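Long-range contacts in MGS-MChE2 (Uncultured bacterium, PDB 5JD6), which probably acts as an esterase of the alpha/beta hydrolase fold, hydrolysing ester bonds through a serine nucleophile: residues I86-S91 / V112-S117; T195-G200 / P219-Y224; L14-G19 / F42-Y47. All coordinates share one frame; numbering follows the deposited sequence.

Contact 1: residues I86-S91 / V112-S117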
loop_
_atom_site.group_PDB
_atom_site.type_symbol
_atom_site.label_atom_id
_atom_site.label_comp_id
_atom_site.label_asym_id
_atom_site.label_seq_id
_atom_site.Cartn_x
_atom_site.Cartn_y
_atom_site.Cartn_z
ATOM N N ILE A 86 -2.713 -8.417 -6.998
ATOM C CA ILE A 86 -3.549 -7.352 -6.471
ATOM C C ILE A 86 -2.742 -6.534 -5.469
ATOM O O ILE A 86 -2.219 -7.077 -4.496
ATOM C CB ILE A 86 -4.821 -7.899 -5.797
ATOM C CG1 ILE A 86 -5.702 -8.607 -6.827
ATOM C CG2 ILE A 86 -5.592 -6.776 -5.124
ATOM C CD1 ILE A 86 -6.980 -9.179 -6.252
ATOM N N LEU A 87 -2.628 -5.234 -5.720
ATOM C CA LEU A 87 -1.863 -4.352 -4.844
ATOM C C LEU A 87 -2.751 -3.624 -3.841
ATOM O O LEU A 87 -3.717 -2.954 -4.213
ATOM C CB LEU A 87 -1.075 -3.329 -5.663
ATOM C CG LEU A 87 0.095 -3.853 -6.493
ATOM C CD1 LEU A 87 0.862 -2.690 -7.102
ATOM C CD2 LEU A 87 1.013 -4.722 -5.648
ATOM N N LEU A 88 -2.405 -3.760 -2.565
ATOM C CA LEU A 88 -3.089 -3.054 -1.492
ATOM C C LEU A 88 -2.087 -2.158 -0.774
ATOM O O LEU A 88 -1.067 -2.633 -0.272
ATOM C CB LEU A 88 -3.739 -4.048 -0.524
ATOM C CG LEU A 88 -4.331 -3.540 0.793
ATOM C CD1 LEU A 88 -5.229 -2.333 0.580
ATOM C CD2 LEU A 88 -5.100 -4.658 1.480
ATOM N N GLY A 89 -2.371 -0.860 -0.734
ATOM C CA GLY A 89 -1.428 0.094 -0.182
ATOM C C GLY A 89 -2.018 1.095 0.792
ATOM O O GLY A 89 -3.147 1.555 0.626
ATOM N N ASN A 90 -1.235 1.431 1.812
ATOM C CA ASN A 90 -1.620 2.424 2.809
ATOM C C ASN A 90 -0.504 3.439 3.029
ATOM O O ASN A 90 0.674 3.082 2.999
ATOM C CB ASN A 90 -1.976 1.739 4.129
ATOM C CG ASN A 90 -2.036 2.708 5.294
ATOM O OD1 ASN A 90 -1.146 2.728 6.143
ATOM N ND2 ASN A 90 -3.087 3.519 5.337
ATOM N N SER A 91 -0.884 4.696 3.247
ATOM C CA SER A 91 0.072 5.781 3.462
ATOM C C SER A 91 1.078 5.861 2.320
ATOM O O SER A 91 0.699 6.001 1.156
ATOM C CB SER A 91 0.798 5.605 4.798
ATOM O OG SER A 91 -0.116 5.606 5.882
ATOM N N VAL A 112 -5.844 -1.518 -4.735
ATOM C CA VAL A 112 -6.649 -1.110 -3.590
ATOM C C VAL A 112 -5.915 -0.049 -2.779
ATOM O O VAL A 112 -4.779 -0.253 -2.351
ATOM C CB VAL A 112 -7.002 -2.301 -2.684
ATOM C CG1 VAL A 112 -8.024 -1.882 -1.637
ATOM C CG2 VAL A 112 -7.525 -3.462 -3.515
ATOM N N ILE A 113 -6.574 1.085 -2.576
ATOM C CA ILE A 113 -5.953 2.235 -1.932
ATOM C C ILE A 113 -6.752 2.685 -0.719
ATOM O O ILE A 113 -7.984 2.738 -0.755
ATOM C CB ILE A 113 -5.810 3.405 -2.920
ATOM C CG1 ILE A 113 -4.722 3.096 -3.940
ATOM C CG2 ILE A 113 -5.483 4.704 -2.200
ATOM C CD1 ILE A 113 -4.699 4.069 -5.079
ATOM N N THR A 114 -6.041 3.002 0.357
ATOM C CA THR A 114 -6.680 3.466 1.577
ATOM C C THR A 114 -5.752 4.334 2.420
ATOM O O THR A 114 -4.670 3.901 2.815
ATOM C CB THR A 114 -7.199 2.273 2.415
ATOM O OG1 THR A 114 -7.553 2.719 3.731
ATOM C CG2 THR A 114 -6.177 1.153 2.485
ATOM N N GLY A 115 -6.187 5.564 2.681
ATOM C CA GLY A 115 -5.397 6.534 3.419
ATOM C C GLY A 115 -3.983 6.652 2.887
ATOM O O GLY A 115 -3.021 6.545 3.643
ATOM N N SER A 116 -3.849 6.859 1.582
ATOM C CA SER A 116 -2.530 6.866 0.964
ATOM C C SER A 116 -2.121 8.253 0.490
ATOM O O SER A 116 -2.966 9.090 0.174
ATOM C CB SER A 116 -2.486 5.888 -0.212
ATOM O OG SER A 116 -2.977 6.490 -1.395
ATOM N N SER A 117 -0.813 8.483 0.444
ATOM C CA SER A 117 -0.270 9.729 -0.074
ATOM C C SER A 117 -0.126 9.651 -1.589
ATOM O O SER A 117 -0.540 8.671 -2.209
ATOM C CB SER A 117 1.078 10.039 0.577
ATOM O OG SER A 117 1.950 8.926 0.487
#
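Asn-90 reaches across to the neighbouring segment and takes hold of Thr-114 with its amide. Its CB and CG both run past the Thr-114 carbonyl, with CB 3.7 Å from Thr-114 O. CG is anti to the backbone N (chi1 165°), and from there ND2 donates to Thr-114 O at 3.0 Å, while OD1 accepts a bond from Ser-91 OG at 3.1 Å, the hydroxyl coming from above the plane of the Asn-90 carbonyl. An asparagine suits the place because its short amide can donate and accept at once. Further back, three backbone bonds join the parallel strands; the straightest runs from Val-112 N to Leu-87 O at 2.6 Å. Two branched side chains meet beside them, Leu-88 CD1 lying 3.6 Å from Val-112 CG1. Gly-115, whose positive phi favours glycine, turns the second segment, and its O receives Ser-91 N at 2.9 Å. In return Ser-91 O accepts Ser-117 N at 3.0 Å. Ser-91 itself has phi 55° and psi -123°, the strained backbone of a strand passing sharply into a helix. This geometry, with the Gly-x-Ser-x-Gly pattern around Ser-91, is consistent with the nucleophile elbow of alpha/beta hydrolases, in which the serine would act with His-231. A weak bond from Asn-90 ND2 to His-231 O links this segment to the loop carrying that presumed histidine. The strands belong to one beta-alpha-beta unit: helix 92-103 packs on Leu-87 and Ile-113, whereas helix 238-252 lies against Ile-86, Leu-88, Val-112 and Thr-114.

Contact 2: residues T195-G200 / P219-Y224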
loop_
_atom_site.group_PDB
_atom_site.type_symbol
_atom_site.label_atom_id
_atom_site.label_comp_id
_atom_site.label_asym_id
_atom_site.label_seq_id
_atom_site.Cartn_x
_atom_site.Cartn_y
_atom_site.Cartn_z
ATOM N N THR A 195 -9.596 0.189 -9.707
ATOM C CA THR A 195 -9.102 0.670 -8.425
ATOM C C THR A 195 -10.198 0.765 -7.372
ATOM O O THR A 195 -11.269 1.321 -7.617
ATOM C CB THR A 195 -8.429 2.046 -8.574
ATOM O OG1 THR A 195 -7.344 1.948 -9.506
ATOM C CG2 THR A 195 -7.895 2.530 -7.235
ATOM N N CYS A 196 -9.922 0.213 -6.196
ATOM C CA CYS A 196 -10.834 0.317 -5.068
ATOM C C CYS A 196 -10.278 1.298 -4.047
ATOM O O CYS A 196 -9.170 1.119 -3.540
ATOM C CB CYS A 196 -11.060 -1.051 -4.424
ATOM S SG CYS A 196 -12.270 -1.051 -3.083
ATOM N N ILE A 197 -11.045 2.340 -3.751
ATOM C CA ILE A 197 -10.613 3.338 -2.785
ATOM C C ILE A 197 -11.489 3.293 -1.539
ATOM O O ILE A 197 -12.658 3.673 -1.576
ATOM C CB ILE A 197 -10.648 4.755 -3.385
ATOM C CG1 ILE A 197 -10.058 4.751 -4.795
ATOM C CG2 ILE A 197 -9.901 5.728 -2.491
ATOM C CD1 ILE A 197 -10.259 6.051 -5.540
ATOM N N ILE A 198 -10.915 2.813 -0.441
ATOM C CA ILE A 198 -11.611 2.755 0.838
ATOM C C ILE A 198 -11.004 3.786 1.781
ATOM O O ILE A 198 -9.788 3.862 1.916
ATOM C CB ILE A 198 -11.530 1.350 1.463
ATOM C CG1 ILE A 198 -12.057 0.303 0.478
ATOM C CG2 ILE A 198 -12.308 1.301 2.768
ATOM C CD1 ILE A 198 -11.935 -1.120 0.970
ATOM N N TRP A 199 -11.840 4.586 2.431
ATOM C CA TRP A 199 -11.320 5.718 3.189
ATOM C C TRP A 199 -12.079 5.966 4.487
ATOM O O TRP A 199 -13.293 5.775 4.554
ATOM C CB TRP A 199 -11.361 6.976 2.321
ATOM C CG TRP A 199 -10.165 7.864 2.459
ATOM C CD1 TRP A 199 -9.979 8.855 3.379
ATOM C CD2 TRP A 199 -8.992 7.853 1.638
ATOM N NE1 TRP A 199 -8.761 9.459 3.183
ATOM C CE2 TRP A 199 -8.135 8.863 2.119
ATOM C CE3 TRP A 199 -8.584 7.088 0.541
ATOM C CZ2 TRP A 199 -6.893 9.125 1.544
ATOM C CZ3 TRP A 199 -7.350 7.348 -0.028
ATOM C CH2 TRP A 199 -6.519 8.358 0.474
ATOM N N GLY A 200 -11.356 6.394 5.516
ATOM C CA GLY A 200 -11.986 6.848 6.741
ATOM C C GLY A 200 -12.657 8.184 6.491
ATOM O O GLY A 200 -12.074 9.064 5.857
ATOM N N PRO A 219 -9.771 6.816 -14.069
ATOM C CA PRO A 219 -10.840 6.459 -15.010
ATOM C C PRO A 219 -11.741 5.340 -14.494
ATOM O O PRO A 219 -12.962 5.436 -14.612
ATOM C CB PRO A 219 -10.072 6.009 -16.259
ATOM C CG PRO A 219 -8.741 5.578 -15.752
ATOM C CD PRO A 219 -8.435 6.486 -14.597
ATOM N N ASP A 220 -11.145 4.297 -13.926
ATOM C CA ASP A 220 -11.910 3.156 -13.434
ATOM C C ASP A 220 -11.652 2.924 -11.949
ATOM O O ASP A 220 -10.805 2.113 -11.577
ATOM C CB ASP A 220 -11.566 1.899 -14.236
ATOM C CG ASP A 220 -12.433 0.712 -13.864
ATOM O OD1 ASP A 220 -13.534 0.923 -13.312
ATOM O OD2 ASP A 220 -12.014 -0.436 -14.125
ATOM N N ALA A 221 -12.390 3.639 -11.105
ATOM C CA ALA A 221 -12.201 3.544 -9.662
ATOM C C ALA A 221 -13.523 3.619 -8.901
ATOM O O ALA A 221 -14.458 4.299 -9.322
ATOM C CB ALA A 221 -11.258 4.636 -9.183
ATOM N N ASP A 222 -13.588 2.913 -7.777
ATOM C CA ASP A 222 -14.763 2.945 -6.913
ATOM C C ASP A 222 -14.384 3.443 -5.522
ATOM O O ASP A 222 -13.339 3.073 -4.986
ATOM C CB ASP A 222 -15.410 1.562 -6.827
ATOM C CG ASP A 222 -15.834 1.032 -8.182
ATOM O OD1 ASP A 222 -16.871 1.494 -8.703
ATOM O OD2 ASP A 222 -15.134 0.150 -8.723
ATOM N N LEU A 223 -15.236 4.281 -4.943
ATOM C CA LEU A 223 -14.937 4.910 -3.662
ATOM C C LEU A 223 -15.917 4.487 -2.570
ATOM O O LEU A 223 -17.132 4.606 -2.730
ATOM C CB LEU A 223 -14.942 6.432 -3.815
ATOM C CG LEU A 223 -14.629 7.290 -2.587
ATOM C CD1 LEU A 223 -13.353 6.826 -1.906
ATOM C CD2 LEU A 223 -14.513 8.750 -2.991
ATOM N N TYR A 224 -15.376 3.988 -1.462
ATOM C CA TYR A 224 -16.184 3.583 -0.316
ATOM C C TYR A 224 -15.636 4.199 0.967
ATOM O O TYR A 224 -14.425 4.242 1.174
ATOM C CB TYR A 224 -16.225 2.059 -0.193
ATOM C CG TYR A 224 -16.588 1.349 -1.478
ATOM C CD1 TYR A 224 -17.910 1.252 -1.890
ATOM C CD2 TYR A 224 -15.608 0.775 -2.276
ATOM C CE1 TYR A 224 -18.247 0.604 -3.063
ATOM C CE2 TYR A 224 -15.936 0.125 -3.452
ATOM C CZ TYR A 224 -17.256 0.043 -3.840
ATOM O OH TYR A 224 -17.589 -0.603 -5.009
#
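Ile-197 and Leu-223 form the dense part of this pairing of parallel strands. Leu-223 holds CG anti to its backbone N (chi1 -179°). The next torsion (chi2 50°) then leans CD1 back over the neighbouring strand, 3.2 Å from Ile-197 O and 3.7 Å from Ile-197 CG2. On the same face Ile-197 sends CD1 to within 4.0 Å of Ala-221 CB, and Thr-195 CB lies 3.9 Å from Ala-221 CB. A small alanine leaves room there for the longer isoleucine, and Phe-214 of helix 208-217 closes over Ile-197. Beneath these side chains five backbone bonds alternate between the strands; Tyr-224 N meets Ile-197 O at 2.7 Å in a nearly straight bond. Strands 195-200 and 221-226, linked by helix 208-217, make a beta-alpha-beta crossover at the margin of the alpha/beta hydrolase sheet, where 221-226 is one of the two outermost strands. Several of its side chains are less enclosed: Asp-222, Leu-223 and Tyr-224 are partly exposed, while their partners on the inner strand are buried. On the other face, Cys-196 SG meets the edge of the Tyr-224 ring, 3.9 Å from Tyr-224 CE2, in a sulfur-aromatic contact. The carboxylates look to helix 238-252 for partners, Asp-222 accepting from Trp-248 NE1 and Asp-220 forming a salt bridge with Arg-252.

Contact 3: residues L14-G19 / F42-Y47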
loop_
_atom_site.group_PDB
_atom_site.type_symbol
_atom_site.label_atom_id
_atom_site.label_comp_id
_atom_site.label_asym_id
_atom_site.label_seq_id
_atom_site.Cartn_x
_atom_site.Cartn_y
_atom_site.Cartn_z
ATOM N N LEU A 14 5.806 -11.682 4.921
ATOM C CA LEU A 14 4.804 -12.576 5.488
ATOM C C LEU A 14 3.999 -13.222 4.371
ATOM O O LEU A 14 3.700 -12.587 3.360
ATOM C CB LEU A 14 3.863 -11.833 6.440
ATOM C CG LEU A 14 4.389 -11.398 7.807
ATOM C CD1 LEU A 14 3.236 -10.933 8.684
ATOM C CD2 LEU A 14 5.158 -12.520 8.484
ATOM N N GLU A 15 3.641 -14.487 4.563
ATOM C CA GLU A 15 2.887 -15.220 3.560
ATOM C C GLU A 15 1.805 -16.066 4.218
ATOM O O GLU A 15 2.070 -16.802 5.166
ATOM C CB GLU A 15 3.824 -16.098 2.726
ATOM C CG GLU A 15 3.178 -16.742 1.512
ATOM C CD GLU A 15 4.188 -17.467 0.638
ATOM O OE1 GLU A 15 5.404 -17.302 0.869
ATOM O OE2 GLU A 15 3.771 -18.202 -0.279
ATOM N N LYS A 16 0.581 -15.940 3.717
ATOM C CA LYS A 16 -0.537 -16.729 4.212
ATOM C C LYS A 16 -1.608 -16.821 3.136
ATOM O O LYS A 16 -1.951 -15.820 2.508
ATOM C CB LYS A 16 -1.117 -16.117 5.491
ATOM C CG LYS A 16 -2.117 -17.013 6.212
ATOM C CD LYS A 16 -2.787 -16.269 7.354
ATOM C CE LYS A 16 -3.502 -17.214 8.307
ATOM N NZ LYS A 16 -4.658 -17.896 7.664
ATOM N N GLY A 17 -2.133 -18.022 2.924
ATOM C CA GLY A 17 -3.133 -18.234 1.896
ATOM C C GLY A 17 -2.551 -18.945 0.696
ATOM O O GLY A 17 -1.348 -19.201 0.645
ATOM N N GLU A 18 -3.402 -19.268 -0.274
ATOM C CA GLU A 18 -2.980 -20.095 -1.399
ATOM C C GLU A 18 -3.436 -19.563 -2.759
ATOM O O GLU A 18 -2.716 -19.687 -3.750
ATOM C CB GLU A 18 -3.493 -21.526 -1.211
ATOM C CG GLU A 18 -3.349 -22.052 0.210
ATOM C CD GLU A 18 -4.054 -23.372 0.428
ATOM O OE1 GLU A 18 -5.030 -23.659 -0.296
ATOM O OE2 GLU A 18 -3.633 -24.118 1.337
ATOM N N GLY A 19 -4.627 -18.975 -2.805
ATOM C CA GLY A 19 -5.226 -18.570 -4.067
ATOM C C GLY A 19 -4.629 -17.334 -4.716
ATOM O O GLY A 19 -3.412 -17.209 -4.851
ATOM N N PHE A 42 -8.850 -12.802 4.355
ATOM C CA PHE A 42 -8.758 -13.172 2.942
ATOM C C PHE A 42 -8.067 -14.502 2.588
ATOM O O PHE A 42 -8.429 -15.116 1.584
ATOM C CB PHE A 42 -8.077 -12.035 2.178
ATOM C CG PHE A 42 -8.941 -10.817 2.034
ATOM C CD1 PHE A 42 -9.773 -10.669 0.937
ATOM C CD2 PHE A 42 -8.948 -9.835 3.013
ATOM C CE1 PHE A 42 -10.582 -9.554 0.808
ATOM C CE2 PHE A 42 -9.755 -8.718 2.888
ATOM C CZ PHE A 42 -10.573 -8.579 1.785
ATOM N N PRO A 43 -7.076 -14.955 3.380
ATOM C CA PRO A 43 -6.530 -16.264 2.999
ATOM C C PRO A 43 -7.527 -17.410 3.154
ATOM O O PRO A 43 -7.367 -18.447 2.511
ATOM C CB PRO A 43 -5.348 -16.445 3.957
ATOM C CG PRO A 43 -5.624 -15.537 5.076
ATOM C CD PRO A 43 -6.292 -14.349 4.468
ATOM N N GLU A 44 -8.540 -17.220 3.991
ATOM C CA GLU A 44 -9.573 -18.231 4.174
ATOM C C GLU A 44 -10.715 -18.013 3.187
ATOM O O GLU A 44 -11.712 -18.735 3.202
ATOM C CB GLU A 44 -10.097 -18.211 5.611
ATOM C CG GLU A 44 -9.007 -18.319 6.668
ATOM C CD GLU A 44 -8.322 -19.674 6.679
ATOM O OE1 GLU A 44 -8.879 -20.636 6.107
ATOM O OE2 GLU A 44 -7.221 -19.776 7.260
ATOM N N LYS A 45 -10.558 -17.013 2.325
ATOM C CA LYS A 45 -11.556 -16.715 1.306
ATOM C C LYS A 45 -11.015 -17.007 -0.091
ATOM O O LYS A 45 -11.616 -16.619 -1.093
ATOM C CB LYS A 45 -12.007 -15.258 1.409
ATOM C CG LYS A 45 -12.832 -14.955 2.650
ATOM C CD LYS A 45 -14.194 -15.627 2.578
ATOM C CE LYS A 45 -15.017 -15.356 3.827
ATOM N NZ LYS A 45 -14.443 -16.027 5.026
ATOM N N GLY A 46 -9.875 -17.689 -0.147
ATOM C CA GLY A 46 -9.281 -18.090 -1.409
ATOM C C GLY A 46 -8.265 -17.107 -1.960
ATOM O O GLY A 46 -8.078 -17.017 -3.173
ATOM N N TYR A 47 -7.603 -16.372 -1.073
ATOM C CA TYR A 47 -6.603 -15.396 -1.498
ATOM C C TYR A 47 -5.240 -15.647 -0.864
ATOM O O TYR A 47 -5.139 -16.217 0.219
ATOM C CB TYR A 47 -7.070 -13.977 -1.173
ATOM C CG TYR A 47 -8.284 -13.545 -1.960
ATOM C CD1 TYR A 47 -8.153 -12.996 -3.227
ATOM C CD2 TYR A 47 -9.561 -13.693 -1.436
ATOM C CE1 TYR A 47 -9.262 -12.603 -3.953
ATOM C CE2 TYR A 47 -10.675 -13.301 -2.153
ATOM C CZ TYR A 47 -10.520 -12.759 -3.410
ATOM O OH TYR A 47 -11.629 -12.369 -4.124
#
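Lys-16 lays its aliphatic chain across the ring of Pro-43, and these two residues have more surface buried here than any others. Lys-16 CD lies 3.7 Å from Pro-43 CG. Beyond it a bend at the last torsion (chi4 -66°) brings Lys-16 NZ to 3.2 Å from Glu-44 OE2, a salt bridge at the surface. Lysine fits because one side chain supplies methylenes for the proline and a charge for the glutamate. An alanine here would probably strip the methylene cover from one side of Pro-43 CG and leave Glu-44 without this cationic partner. Pro-43 also turns its CB onto the backbone, 3.5 Å from Gly-17 CA. That closeness makes a side chain at Gly-17 untenable: a CB would run into both Pro-43 CB and Tyr-47 O, and the backbone angles themselves call for glycine. Gly-19, next in buried surface, is similarly restricted, though by the clash alone: a CB there would collide with Gly-46 O. Instead, bare CA-H groups face carbonyl oxygens, Gly-17 CA at 3.3 Å from Tyr-47 O and Gly-19 CA at 3.4 Å from Gly-46 O. Close by, Gly-46 shares a backbone hydrogen bond with Thr-20, while Lys-16 pairs with Val-49. The short link 17-19 leads from strand 11-16 to strand 20-25 and passes over the start of strand 47-52, which lies between them in the sheet. Such an interleaved strand order, with strand 11-16 antiparallel to its neighbour 47-52, is characteristic of the N-terminal part of the alpha/beta hydrolase fold.

In the fold
All three contacts reach one mixed sheet, near its middle, at one margin and beside its early strands. The centre of contact 1 lies about 4 Å from that of the chain and the contact is buried, whereas contact 3, its centre about 17 Å from the same point, is a surface contact. Contact 2, also largely buried, shares a border with contact 1: strands 108-113 and 195-200 are neighbours, probably bonded from Ile-113 N to Cys-196 O at 2.8 Å. Contacts 1 and 2 each close a beta-alpha-beta unit with backbone bonds and apolar side chains, and the first also carries the probable nucleophile. Contact 3 touches neither; glycines, a proline and a salt bridge take the place of strand pairing where strand 11-16 meets a loop.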